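Local coordinates for protein transcriptional regulator, LysR family (PDB 3SZP) that activates virulence genes in Vibrio cholerae as a LysR-type transcription factor, probably by sequence-specific binding of regulatory DNA through a winged helix-turn-helix, at residues D4-F9 / R35-L39. Residues are numbered along the deposited sequence.
Sequences DDLNLF and RIQAL
Segments 4-9 and 35-39 are both wholly alpha-helical, and their axes cross at -115° with a closest approach of 9.1 Å. They belong to helices 3-15 and 29-43 of the winged helix-turn-helix, in which the first helix packs across the third; by analogy with LysR relatives, helix 29-43 is probably the recognition helix. The backbones come nearest at D5 and L39, whose CA atoms lie 5.9 Å apart, and the segments bury 436 Å² between them.

The pair illustrates how helices in a small DNA-binding domain combine an apolar seam with a charged edge. L39, with chi1 and chi2 in t and p, points toward helix 3-15: its CD2 rests 3.8 Å from L6 CA and 3.6 Å from F9 CB. Beside it, I36 starts with CA-CB directed away, but its mm rotamer brings CD1 back to 4.0 Å from F9 CB. The end of the F9 side chain leads away from segment 35-39, and the side chain also touches F64 of helix 59-83, while L48 of the wing strand 48-51 meets both F9 and I36, so the seam joins the domain's wider core.

R35 reaches over helix 3-15 along one side of this seam, one face of its guanidinium lying over L8, with NH2 3.9 Å from L8 CB. The carboxylate of D4 turns away to the second subunit, where its OD1 is hydrogen-bonded to the backbone N of L3 of that chain. The carboxylate of D5, in contrast, forms a salt bridge inside the domain: OD1 of D5 accepts two hydrogen bonds from R35, one from NE at 2.7 Å and the other from NH2 at 3.0 Å.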
loop_
_atom_site.group_PDB
_atom_site.type_symbol
_atom_site.label_atom_id
_atom_site.label_comp_id
_atom_site.label_asym_id
_atom_site.label_seq_id
_atom_site.Cartn_x
_atom_site.Cartn_y
_atom_site.Cartn_z
ATOM N N ASP A 4 -23.050 -6.463 16.842
ATOM C CA ASP A 4 -22.165 -7.483 16.278
ATOM C C ASP A 4 -21.167 -6.886 15.294
ATOM O O ASP A 4 -20.027 -7.348 15.209
ATOM C CB ASP A 4 -22.953 -8.619 15.624
ATOM C CG ASP A 4 -23.526 -9.574 16.641
ATOM O OD1 ASP A 4 -22.784 -9.945 17.580
ATOM O OD2 ASP A 4 -24.717 -9.944 16.521
ATOM N N ASP A 5 -21.584 -5.857 14.560
ATOM C CA ASP A 5 -20.658 -5.181 13.643
ATOM C C ASP A 5 -19.618 -4.386 14.434
ATOM O O ASP A 5 -18.426 -4.394 14.106
ATOM C CB ASP A 5 -21.406 -4.289 12.658
ATOM C CG ASP A 5 -22.294 -5.083 11.697
ATOM O OD1 ASP A 5 -22.132 -6.311 11.562
ATOM O OD2 ASP A 5 -23.156 -4.474 11.048
ATOM N N LEU A 6 -20.087 -3.725 15.495
ATOM C CA LEU A 6 -19.214 -3.016 16.429
ATOM C C LEU A 6 -18.226 -4.004 17.040
ATOM O O LEU A 6 -17.031 -3.730 17.133
ATOM C CB LEU A 6 -20.044 -2.353 17.535
ATOM C CG LEU A 6 -19.253 -1.565 18.576
ATOM C CD1 LEU A 6 -18.468 -0.421 17.912
ATOM C CD2 LEU A 6 -20.176 -1.011 19.653
ATOM N N ASN A 7 -18.735 -5.163 17.446
ATOM C CA ASN A 7 -17.876 -6.216 17.973
ATOM C C ASN A 7 -16.895 -6.710 16.942
ATOM O O ASN A 7 -15.751 -7.018 17.274
ATOM C CB ASN A 7 -18.686 -7.421 18.451
ATOM C CG ASN A 7 -17.846 -8.385 19.263
ATOM O OD1 ASN A 7 -17.086 -7.967 20.137
ATOM N ND2 ASN A 7 -17.968 -9.676 18.977
ATOM N N LEU A 8 -17.359 -6.809 15.699
ATOM C CA LEU A 8 -16.512 -7.279 14.605
ATOM C C LEU A 8 -15.400 -6.262 14.371
ATOM O O LEU A 8 -14.258 -6.625 14.108
ATOM C CB LEU A 8 -17.308 -7.473 13.310
ATOM C CG LEU A 8 -16.390 -7.820 12.114
ATOM C CD1 LEU A 8 -15.674 -9.148 12.383
ATOM C CD2 LEU A 8 -17.148 -7.891 10.784
ATOM N N PHE A 9 -15.754 -4.985 14.474
ATOM C CA PHE A 9 -14.785 -3.900 14.354
ATOM C C PHE A 9 -13.712 -4.055 15.419
ATOM O O PHE A 9 -12.524 -3.999 15.123
ATOM C CB PHE A 9 -15.495 -2.552 14.486
ATOM C CG PHE A 9 -14.596 -1.421 14.920
ATOM C CD1 PHE A 9 -13.663 -0.867 14.041
ATOM C CD2 PHE A 9 -14.702 -0.890 16.200
ATOM C CE1 PHE A 9 -12.852 0.194 14.439
ATOM C CE2 PHE A 9 -13.900 0.188 16.596
ATOM C CZ PHE A 9 -12.966 0.719 15.718
ATOM N N ARG A 35 -19.670 -5.454 6.348
ATOM C CA ARG A 35 -20.233 -5.239 7.669
ATOM C C ARG A 35 -19.583 -4.046 8.359
ATOM O O ARG A 35 -20.250 -3.323 9.090
ATOM C CB ARG A 35 -20.183 -6.524 8.523
ATOM C CG ARG A 35 -21.183 -7.606 8.046
ATOM C CD ARG A 35 -21.144 -8.861 8.910
ATOM N NE ARG A 35 -21.214 -8.505 10.322
ATOM C CZ ARG A 35 -20.850 -9.297 11.327
ATOM N NH1 ARG A 35 -20.400 -10.530 11.083
ATOM N NH2 ARG A 35 -20.921 -8.843 12.577
ATOM N N ILE A 36 -18.299 -3.816 8.106
ATOM C CA ILE A 36 -17.657 -2.615 8.622
ATOM C C ILE A 36 -18.241 -1.381 7.935
ATOM O O ILE A 36 -18.486 -0.370 8.574
ATOM C CB ILE A 36 -16.139 -2.636 8.412
ATOM C CG1 ILE A 36 -15.509 -3.799 9.182
ATOM C CG2 ILE A 36 -15.534 -1.319 8.872
ATOM C CD1 ILE A 36 -15.557 -3.594 10.670
ATOM N N GLN A 37 -18.448 -1.471 6.624
ATOM C CA GLN A 37 -19.101 -0.397 5.897
ATOM C C GLN A 37 -20.459 -0.074 6.500
ATOM O O GLN A 37 -20.799 1.096 6.680
ATOM C CB GLN A 37 -19.304 -0.758 4.430
ATOM C CG GLN A 37 -19.997 0.360 3.651
ATOM C CD GLN A 37 -19.108 1.589 3.489
ATOM O OE1 GLN A 37 -19.281 2.603 4.171
ATOM N NE2 GLN A 37 -18.140 1.495 2.583
ATOM N N ALA A 38 -21.230 -1.116 6.801
ATOM C CA ALA A 38 -22.559 -0.936 7.349
ATOM C C ALA A 38 -22.452 -0.243 8.697
ATOM O O ALA A 38 -23.239 0.638 8.992
ATOM C CB ALA A 38 -23.286 -2.280 7.497
ATOM N N LEU A 39 -21.488 -0.654 9.519
ATOM C CA LEU A 39 -21.284 -0.001 10.808
ATOM C C LEU A 39 -21.027 1.513 10.614
ATOM O O LEU A 39 -21.698 2.349 11.215
ATOM C CB LEU A 39 -20.124 -0.657 11.556
ATOM C CG LEU A 39 -19.654 0.004 12.858
ATOM C CD1 LEU A 39 -20.795 0.069 13.864
ATOM C CD2 LEU A 39 -18.450 -0.750 13.448
#